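Local structure of crispr-associated protein Cas5, dvulg subtype (Xanthomonas oryzae pv. oryzae, 3VZI) at residues I58-P63 with A207-G212; V25-Y30 with Q104-T109; A81-A86 with D93-Y98. The protein probably cleaves precursor CRISPR RNA as a Cas5d endoribonuclease of the CRISPR-mediated microbial immune system. All blocks are in the same frame, centred on the assembly; numbering follows the deposited sequence.

Contact 1 (I58-P63 with A207-G212)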
loop_
_atom_site.group_PDB
_atom_site.type_symbol
_atom_site.label_atom_id
_atom_site.label_comp_id
_atom_site.label_asym_id
_atom_site.label_seq_id
_atom_site.Cartn_x
_atom_site.Cartn_y
_atom_site.Cartn_z
ATOM N N ILE A 58 10.252 -0.140 -5.308
ATOM C CA ILE A 58 9.902 -0.668 -3.989
ATOM C C ILE A 58 10.886 -1.796 -3.689
ATOM O O ILE A 58 11.158 -2.613 -4.550
ATOM C CB ILE A 58 8.495 -1.273 -4.026
ATOM C CG1 ILE A 58 7.445 -0.162 -4.141
ATOM C CG2 ILE A 58 8.226 -2.182 -2.826
ATOM C CD1 ILE A 58 6.307 -0.561 -5.060
ATOM N N GLN A 59 11.425 -1.839 -2.485
ATOM C CA GLN A 59 12.330 -2.913 -2.069
ATOM C C GLN A 59 11.588 -3.697 -1.018
ATOM O O GLN A 59 11.177 -3.132 -0.020
ATOM C CB GLN A 59 13.580 -2.320 -1.444
ATOM C CG GLN A 59 14.557 -3.336 -0.908
ATOM C CD GLN A 59 15.558 -3.780 -1.939
ATOM O OE1 GLN A 59 16.141 -2.957 -2.664
ATOM N NE2 GLN A 59 15.768 -5.093 -2.024
ATOM N N VAL A 60 11.352 -4.980 -1.246
ATOM C CA VAL A 60 10.665 -5.796 -0.242
ATOM C C VAL A 60 11.740 -6.270 0.737
ATOM O O VAL A 60 12.773 -6.840 0.332
ATOM C CB VAL A 60 9.907 -6.941 -0.937
ATOM C CG1 VAL A 60 9.104 -7.825 0.022
ATOM C CG2 VAL A 60 9.019 -6.342 -2.008
ATOM N N LEU A 61 11.543 -5.977 2.016
ATOM C CA LEU A 61 12.514 -6.394 2.992
ATOM C C LEU A 61 12.222 -7.730 3.626
ATOM O O LEU A 61 13.170 -8.453 3.962
ATOM C CB LEU A 61 12.745 -5.334 4.035
ATOM C CG LEU A 61 13.349 -4.022 3.515
ATOM C CD1 LEU A 61 13.232 -2.980 4.607
ATOM C CD2 LEU A 61 14.792 -4.085 3.026
ATOM N N LYS A 62 10.947 -8.095 3.764
ATOM C CA LYS A 62 10.595 -9.318 4.494
ATOM C C LYS A 62 9.827 -10.340 3.675
ATOM O O LYS A 62 9.168 -9.984 2.706
ATOM C CB LYS A 62 9.895 -8.957 5.804
ATOM C CG LYS A 62 10.880 -8.402 6.849
ATOM C CD LYS A 62 10.225 -7.589 7.942
ATOM C CE LYS A 62 9.955 -8.457 9.166
ATOM N NZ LYS A 62 9.711 -7.601 10.368
ATOM N N PRO A 63 9.936 -11.639 4.027
ATOM C CA PRO A 63 9.223 -12.684 3.245
ATOM C C PRO A 63 7.725 -12.470 3.193
ATOM O O PRO A 63 7.108 -12.043 4.172
ATOM C CB PRO A 63 9.516 -13.971 4.013
ATOM C CG PRO A 63 10.810 -13.714 4.678
ATOM C CD PRO A 63 10.844 -12.242 5.026
ATOM N N ALA A 207 4.456 -6.922 -12.227
ATOM C CA ALA A 207 5.549 -6.594 -11.314
ATOM C C ALA A 207 6.577 -7.691 -11.454
ATOM O O ALA A 207 6.189 -8.870 -11.576
ATOM C CB ALA A 207 5.055 -6.476 -9.877
ATOM N N ARG A 208 7.860 -7.306 -11.486
ATOM C CA ARG A 208 8.964 -8.252 -11.461
ATOM C C ARG A 208 9.934 -7.837 -10.355
ATOM O O ARG A 208 10.208 -6.645 -10.140
ATOM C CB ARG A 208 9.662 -8.381 -12.823
ATOM C CG ARG A 208 10.882 -9.310 -12.773
ATOM C CD ARG A 208 11.600 -9.472 -14.118
ATOM N NE ARG A 208 12.158 -8.198 -14.585
ATOM C CZ ARG A 208 13.454 -7.943 -14.780
ATOM N NH1 ARG A 208 14.376 -8.894 -14.597
ATOM N NH2 ARG A 208 13.826 -6.724 -15.184
ATOM N N MET A 209 10.440 -8.836 -9.639
ATOM C CA MET A 209 11.245 -8.591 -8.445
ATOM C C MET A 209 12.626 -9.182 -8.663
ATOM O O MET A 209 12.753 -10.371 -9.014
ATOM C CB MET A 209 10.571 -9.240 -7.241
ATOM C CG MET A 209 11.041 -8.732 -5.887
ATOM S SD MET A 209 10.062 -9.445 -4.539
ATOM C CE MET A 209 10.588 -11.151 -4.546
ATOM N N VAL A 210 13.656 -8.363 -8.479
ATOM C CA VAL A 210 15.042 -8.838 -8.601
ATOM C C VAL A 210 15.763 -8.577 -7.274
ATOM O O VAL A 210 15.984 -7.420 -6.904
ATOM C CB VAL A 210 15.758 -8.167 -9.799
ATOM C CG1 VAL A 210 17.259 -8.425 -9.792
ATOM C CG2 VAL A 210 15.159 -8.655 -11.096
ATOM N N ASP A 211 16.110 -9.647 -6.555
ATOM C CA ASP A 211 16.734 -9.540 -5.212
ATOM C C ASP A 211 15.967 -8.564 -4.289
ATOM O O ASP A 211 16.559 -7.745 -3.592
ATOM C CB ASP A 211 18.238 -9.178 -5.291
ATOM C CG ASP A 211 19.070 -10.224 -6.042
ATOM O OD1 ASP A 211 18.766 -11.434 -5.927
ATOM O OD2 ASP A 211 20.043 -9.858 -6.757
ATOM N N GLY A 212 14.643 -8.650 -4.296
ATOM C CA GLY A 212 13.806 -7.733 -3.507
ATOM C C GLY A 212 13.332 -6.487 -4.243
ATOM O O GLY A 212 12.272 -5.925 -3.922
#

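Contact 2 (V25-Y30 with Q104-T109)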
loop_
_atom_site.group_PDB
_atom_site.type_symbol
_atom_site.label_atom_id
_atom_site.label_comp_id
_atom_site.label_asym_id
_atom_site.label_seq_id
_atom_site.Cartn_x
_atom_site.Cartn_y
_atom_site.Cartn_z
ATOM N N VAL A 25 -15.821 -9.086 -3.163
ATOM C CA VAL A 25 -16.520 -9.597 -1.983
ATOM C C VAL A 25 -15.537 -9.680 -0.817
ATOM O O VAL A 25 -15.539 -8.806 0.045
ATOM C CB VAL A 25 -17.189 -10.965 -2.225
ATOM C CG1 VAL A 25 -17.948 -11.404 -0.978
ATOM C CG2 VAL A 25 -18.126 -10.905 -3.427
ATOM N N GLU A 26 -14.693 -10.711 -0.802
ATOM C CA GLU A 26 -13.656 -10.847 0.226
ATOM C C GLU A 26 -12.478 -9.906 -0.028
ATOM O O GLU A 26 -12.199 -9.542 -1.172
ATOM C CB GLU A 26 -13.155 -12.284 0.302
ATOM C CG GLU A 26 -14.161 -13.248 0.902
ATOM C CD GLU A 26 -14.289 -14.523 0.084
ATOM O OE1 GLU A 26 -14.359 -14.420 -1.166
ATOM O OE2 GLU A 26 -14.331 -15.620 0.684
ATOM N N ARG A 27 -11.802 -9.511 1.045
ATOM C CA ARG A 27 -10.633 -8.672 0.942
ATOM C C ARG A 27 -9.378 -9.556 0.959
ATOM O O ARG A 27 -9.083 -10.206 1.966
ATOM C CB ARG A 27 -10.599 -7.681 2.108
ATOM C CG ARG A 27 -11.850 -6.831 2.292
ATOM C CD ARG A 27 -12.105 -6.578 3.778
ATOM N NE ARG A 27 -11.174 -5.607 4.372
ATOM C CZ ARG A 27 -10.858 -5.531 5.669
ATOM N NH1 ARG A 27 -11.374 -6.375 6.554
ATOM N NH2 ARG A 27 -10.012 -4.597 6.091
ATOM N N VAL A 28 -8.655 -9.614 -0.157
ATOM C CA VAL A 28 -7.364 -10.312 -0.179
ATOM C C VAL A 28 -6.261 -9.304 -0.512
ATOM O O VAL A 28 -6.472 -8.408 -1.336
ATOM C CB VAL A 28 -7.333 -11.481 -1.197
ATOM C CG1 VAL A 28 -5.892 -11.939 -1.465
ATOM C CG2 VAL A 28 -8.171 -12.651 -0.702
ATOM N N SER A 29 -5.091 -9.444 0.118
ATOM C CA SER A 29 -3.960 -8.589 -0.217
ATOM C C SER A 29 -3.116 -9.046 -1.383
ATOM O O SER A 29 -2.808 -10.236 -1.527
ATOM C CB SER A 29 -3.024 -8.464 0.957
ATOM O OG SER A 29 -2.020 -7.511 0.638
ATOM N N TYR A 30 -2.723 -8.081 -2.203
ATOM C CA TYR A 30 -1.581 -8.249 -3.115
ATOM C C TYR A 30 -0.351 -8.688 -2.330
ATOM O O TYR A 30 -0.248 -8.393 -1.141
ATOM C CB TYR A 30 -1.253 -6.923 -3.776
ATOM C CG TYR A 30 -2.125 -6.564 -4.944
ATOM C CD1 TYR A 30 -2.238 -7.428 -6.039
ATOM C CD2 TYR A 30 -2.835 -5.345 -4.971
ATOM C CE1 TYR A 30 -3.017 -7.104 -7.132
ATOM C CE2 TYR A 30 -3.596 -4.991 -6.072
ATOM C CZ TYR A 30 -3.678 -5.873 -7.146
ATOM O OH TYR A 30 -4.438 -5.568 -8.246
ATOM N N GLN A 104 -19.602 -8.773 9.419
ATOM C CA GLN A 104 -19.071 -7.707 10.293
ATOM C C GLN A 104 -17.663 -7.995 10.793
ATOM O O GLN A 104 -16.999 -7.122 11.346
ATOM C CB GLN A 104 -19.997 -7.468 11.491
ATOM C CG GLN A 104 -20.453 -6.029 11.614
ATOM C CD GLN A 104 -21.589 -5.740 10.663
ATOM O OE1 GLN A 104 -22.734 -6.133 10.911
ATOM N NE2 GLN A 104 -21.282 -5.066 9.561
ATOM N N GLN A 105 -17.230 -9.235 10.608
ATOM C CA GLN A 105 -15.854 -9.631 10.836
ATOM C C GLN A 105 -14.978 -9.223 9.658
ATOM O O GLN A 105 -13.768 -9.026 9.811
ATOM C CB GLN A 105 -15.795 -11.133 11.031
ATOM C CG GLN A 105 -16.013 -11.545 12.467
ATOM C CD GLN A 105 -16.893 -12.756 12.567
ATOM O OE1 GLN A 105 -17.477 -13.031 13.621
ATOM N NE2 GLN A 105 -17.022 -13.482 11.462
ATOM N N ARG A 106 -15.613 -9.105 8.489
ATOM C CA ARG A 106 -14.980 -8.613 7.263
ATOM C C ARG A 106 -13.713 -9.397 6.980
ATOM O O ARG A 106 -12.650 -8.810 6.802
ATOM C CB ARG A 106 -14.706 -7.104 7.356
ATOM C CG ARG A 106 -15.983 -6.288 7.580
ATOM C CD ARG A 106 -15.728 -4.885 8.099
ATOM N NE ARG A 106 -14.890 -4.847 9.333
ATOM C CZ ARG A 106 -13.631 -4.325 9.391
ATOM N NH1 ARG A 106 -13.056 -3.754 8.313
ATOM N NH2 ARG A 106 -12.966 -4.368 10.544
ATOM N N ALA A 107 -13.861 -10.734 6.951
ATOM C CA ALA A 107 -12.752 -11.703 6.808
ATOM C C ALA A 107 -11.737 -11.218 5.795
ATOM O O ALA A 107 -12.126 -10.765 4.708
ATOM C CB ALA A 107 -13.266 -13.074 6.413
ATOM N N ALA A 108 -10.449 -11.305 6.149
ATOM C CA ALA A 108 -9.398 -10.897 5.241
ATOM C C ALA A 108 -8.165 -11.806 5.233
ATOM O O ALA A 108 -7.877 -12.519 6.205
ATOM C CB ALA A 108 -9.001 -9.466 5.532
ATOM N N THR A 109 -7.450 -11.752 4.108
ATOM C CA THR A 109 -6.175 -12.408 3.918
ATOM C C THR A 109 -5.120 -11.316 3.720
ATOM O O THR A 109 -4.959 -10.752 2.630
ATOM C CB THR A 109 -6.236 -13.369 2.722
ATOM O OG1 THR A 109 -7.343 -14.243 2.913
ATOM C CG2 THR A 109 -4.958 -14.208 2.613
#

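Contact 3 (A81-A86 with D93-Y98)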
loop_
_atom_site.group_PDB
_atom_site.type_symbol
_atom_site.label_atom_id
_atom_site.label_comp_id
_atom_site.label_asym_id
_atom_site.label_seq_id
_atom_site.Cartn_x
_atom_site.Cartn_y
_atom_site.Cartn_z
ATOM N N ALA A 81 -21.547 -25.771 14.877
ATOM C CA ALA A 81 -22.633 -26.277 15.731
ATOM C C ALA A 81 -23.803 -25.302 15.969
ATOM O O ALA A 81 -24.944 -25.751 16.176
ATOM C CB ALA A 81 -22.082 -26.772 17.067
ATOM N N SER A 82 -23.532 -23.992 15.950
ATOM C CA SER A 82 -24.578 -22.990 16.238
ATOM C C SER A 82 -25.583 -22.915 15.079
ATOM O O SER A 82 -26.801 -22.856 15.287
ATOM C CB SER A 82 -23.988 -21.596 16.510
ATOM O OG SER A 82 -22.585 -21.623 16.605
ATOM N N ILE A 83 -25.035 -22.888 13.865
ATOM C CA ILE A 83 -25.795 -23.035 12.642
ATOM C C ILE A 83 -26.621 -24.326 12.713
ATOM O O ILE A 83 -27.827 -24.311 12.457
ATOM C CB ILE A 83 -24.870 -23.112 11.407
ATOM C CG1 ILE A 83 -23.788 -22.022 11.424
ATOM C CG2 ILE A 83 -25.689 -23.060 10.134
ATOM C CD1 ILE A 83 -24.239 -20.629 11.017
ATOM N N SER A 84 -25.984 -25.439 13.058
ATOM C CA SER A 84 -26.693 -26.686 13.097
ATOM C C SER A 84 -27.933 -26.569 14.018
ATOM O O SER A 84 -29.074 -26.925 13.630
ATOM C CB SER A 84 -25.764 -27.795 13.553
ATOM O OG SER A 84 -26.361 -29.050 13.308
ATOM N N LYS A 85 -27.699 -26.019 15.212
ATOM C CA LYS A 85 -28.713 -25.899 16.252
ATOM C C LYS A 85 -29.839 -24.954 15.890
ATOM O O LYS A 85 -31.004 -25.221 16.227
ATOM C CB LYS A 85 -28.090 -25.443 17.564
ATOM C CG LYS A 85 -27.817 -26.571 18.526
ATOM C CD LYS A 85 -27.635 -26.028 19.934
ATOM C CE LYS A 85 -28.308 -26.923 20.965
ATOM N NZ LYS A 85 -28.239 -26.263 22.292
ATOM N N ALA A 86 -29.504 -23.849 15.226
ATOM C CA ALA A 86 -30.523 -22.854 14.883
ATOM C C ALA A 86 -31.397 -23.347 13.738
ATOM O O ALA A 86 -32.621 -23.174 13.798
ATOM C CB ALA A 86 -29.930 -21.478 14.615
ATOM N N ASP A 93 -34.186 -16.062 12.498
ATOM C CA ASP A 93 -33.761 -14.817 13.133
ATOM C C ASP A 93 -32.291 -14.920 13.551
ATOM O O ASP A 93 -31.463 -14.119 13.094
ATOM C CB ASP A 93 -34.704 -14.365 14.279
ATOM C CG ASP A 93 -35.096 -15.497 15.237
ATOM O OD1 ASP A 93 -35.651 -16.529 14.799
ATOM O OD2 ASP A 93 -34.872 -15.332 16.455
ATOM N N GLU A 94 -31.961 -15.938 14.348
ATOM C CA GLU A 94 -30.570 -16.223 14.713
ATOM C C GLU A 94 -29.707 -16.452 13.478
ATOM O O GLU A 94 -28.578 -15.970 13.419
ATOM C CB GLU A 94 -30.466 -17.397 15.691
ATOM C CG GLU A 94 -30.855 -17.038 17.121
ATOM C CD GLU A 94 -31.210 -18.247 17.982
ATOM O OE1 GLU A 94 -31.030 -19.397 17.509
ATOM O OE2 GLU A 94 -31.675 -18.049 19.137
ATOM N N LEU A 95 -30.242 -17.162 12.486
ATOM C CA LEU A 95 -29.505 -17.372 11.214
ATOM C C LEU A 95 -29.222 -16.086 10.445
ATOM O O LEU A 95 -28.203 -16.001 9.774
ATOM C CB LEU A 95 -30.194 -18.390 10.289
ATOM C CG LEU A 95 -30.210 -19.854 10.755
ATOM C CD1 LEU A 95 -31.273 -20.611 9.971
ATOM C CD2 LEU A 95 -28.856 -20.558 10.682
ATOM N N VAL A 96 -30.120 -15.102 10.543
ATOM C CA VAL A 96 -29.926 -13.808 9.884
ATOM C C VAL A 96 -28.901 -12.987 10.671
ATOM O O VAL A 96 -28.012 -12.367 10.085
ATOM C CB VAL A 96 -31.252 -13.051 9.689
ATOM C CG1 VAL A 96 -31.014 -11.660 9.120
ATOM C CG2 VAL A 96 -32.155 -13.837 8.749
ATOM N N LYS A 97 -29.010 -13.035 11.999
ATOM C CA LYS A 97 -28.035 -12.425 12.891
ATOM C C LYS A 97 -26.629 -12.984 12.659
ATOM O O LYS A 97 -25.680 -12.228 12.674
ATOM C CB LYS A 97 -28.463 -12.636 14.346
ATOM C CG LYS A 97 -28.097 -11.497 15.286
ATOM C CD LYS A 97 -29.004 -11.475 16.502
ATOM C CE LYS A 97 -30.485 -11.465 16.111
ATOM N NZ LYS A 97 -31.372 -11.821 17.253
ATOM N N TYR A 98 -26.505 -14.298 12.437
ATOM C CA TYR A 98 -25.197 -14.965 12.204
ATOM C C TYR A 98 -24.569 -14.568 10.876
ATOM O O TYR A 98 -23.343 -14.469 10.769
ATOM C CB TYR A 98 -25.323 -16.499 12.240
ATOM C CG TYR A 98 -25.491 -17.094 13.633
ATOM C CD1 TYR A 98 -26.307 -18.212 13.847
ATOM C CD2 TYR A 98 -24.839 -16.539 14.734
ATOM C CE1 TYR A 98 -26.460 -18.755 15.110
ATOM C CE2 TYR A 98 -24.995 -17.069 16.001
ATOM C CZ TYR A 98 -25.802 -18.174 16.180
ATOM O OH TYR A 98 -25.939 -18.691 17.442
#

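Contact 1 (I58-P63 with A207-G212)
Val-60 and Gly-212 meet backbone to backbone: the amide N of Val-60 donates to O of Gly-212 over 3.0 Å, nearly straight at the hydrogen (171°), with the donor standing above the carbonyl plane. The same oxygen also receives a CA-H contact from Gln-59, whose CA lies 3.5 Å from Gly-212 O. Beside this pair, Gln-59 reaches the turn. Its CG is anti to the backbone N (chi1 177°) and the chain bends at chi2; NE2 lies 3.2 Å from Asp-211 O in a weak, bent hydrogen bond. The apolar part is small: CG2 of Val-60 touches SD of Met-209 at 4.1 Å, the two side chains crossing at about a right angle.

The first segment is the end of strand 51-60, next to the edge of the five-stranded antiparallel sheet, whose strand order fits the ferredoxin-like (RRM) core of RAMP proteins. The second leaves strand 202-210, turns through Asp-211 and Gly-212, both with positive phi, and enters edge strand 213-215, which continues the pairing through Val-214 and Ile-58. Further out, OD1 of Asp-211 is hydrogen-bonded to N of Gly-183, a second tie on the turn. Tyr-116 of strand 114-124 packs on Val-60, while Arg-185 and Val-214 lie against Met-209.

Contact 2 (V25-Y30 with Q104-T109)
Arg-27 sends its guanidinium to the backbone of Arg-106, NH1 donating to Arg-106 O over 2.8 Å. The donor lies in the carbonyl plane, and the oxygen is close to the plane of the guanidinium, but the bond is bent at the hydrogen (140°). CG of Arg-27 sits beside the backbone N (chi1 -54°), and bends at chi2 and chi3 shape the chain that ends at Arg-106 O. Arg-106 NH1 lies over one face of this guanidinium and Ala-108 CB over the opposite one. The two guanidinium planes are 27° apart, with NH1 of Arg-27 3.6 Å from NH1 of Arg-106. Two like charges so placed would be expected to repel; the carbonyl bond, and a long, weak ion pair from Arg-27 to Glu-160, would offset part of that. The backbone O of Arg-27 accepts from N of Thr-109 (3.1 Å).

Val-28 and Thr-109 point the same way, side by side, CG2 of Val-28 lying 4.0 Å from CB of Thr-109.

Next, Ser-29 N donates to Thr-109 O (2.8 Å). Thr-109 therefore bonds to the residues flanking Val-28, the parallel-strand pattern, which joins strand 27-28 to 108-112 in a small mixed sheet where 15-16 and 66-69 also pair, antiparallel, with 108-112. Arg-106, with positive phi, is the first residue after helix 92-103 to depart from helical backbone angles, ahead of this strand. Ser-29 OG donates to O of Tyr-30 at 2.7 Å, using a lone pair in the carbonyl plane; it is also hydrogen-bonded to N of Phe-18.

Contact 3 (A81-A86 with D93-Y98)
A helical hairpin brings Ala-86 and Ile-83 against Leu-95 and Tyr-98: helices 80-88 and 92-103 follow each other through a short linker and pack roughly antiparallel. Over the paired segments the axes approach to 9.8 Å, with an angle of 152° between their directions.

Ala-86 sits among three side chains of the other helix. Its CB lies 4.2 Å from CD2 of Leu-95, 3.7 Å from OE1 of Glu-94, and at the edge of the Tyr-98 ring, near the ring plane, 4.4 Å from CE1. Leu-95, with CG beside the backbone N (chi1 -68°), serves two partners with one branch, since CD2 also reaches CG2 of Ile-83 at 4.1 Å. The other arm of Ile-83 ends in CD1, which approaches Tyr-98 CD1 obliquely at 4.3 Å. At the far end of the ring, the tyrosine OH rests 3.6 Å from CB of Ser-82, a van der Waals touch with the methylene group.

Two polar side chains have their partners outside the segments: Ser-82 OG is hydrogen-bonded to N of Ser-79 just before its segment, and Glu-94 OE2 forms a salt bridge with Arg-91 in the linker, which also pairs with Asp-93.

The hairpin lies far from the centre of the chain, about 37 Å between centres. Here the two helices meet through methyl groups, an aromatic ring, and van der Waals touches of the Glu-94 carboxylate and the tyrosine OH on carbon, with no polar bond between the segments, so the association probably depends on burying this surface more than on directional bonds.

How the contacts relate
From the N terminus, the chain first lays down 25-30, half of contact 2, and then 58-63, half of contact 1. Next comes contact 3, which closes the short loop between helices 80-88 and 92-103 and pairs these outlying helices. Segment 104-109 follows directly on helix 92-103 and closes the contact 2 loop; contact 1 closes only when 207-212 returns. Contacts 1 and 2 therefore cross, while contact 3 is nested inside both loops. Contact 1 ties the turn after strand 202-210 to the end of strand 51-60 in the main antiparallel sheet, and contact 2 knits the small mixed sheet. Centres of contacts 1 and 2 are about 24 Å apart, those of contacts 1 and 3 about 45 Å.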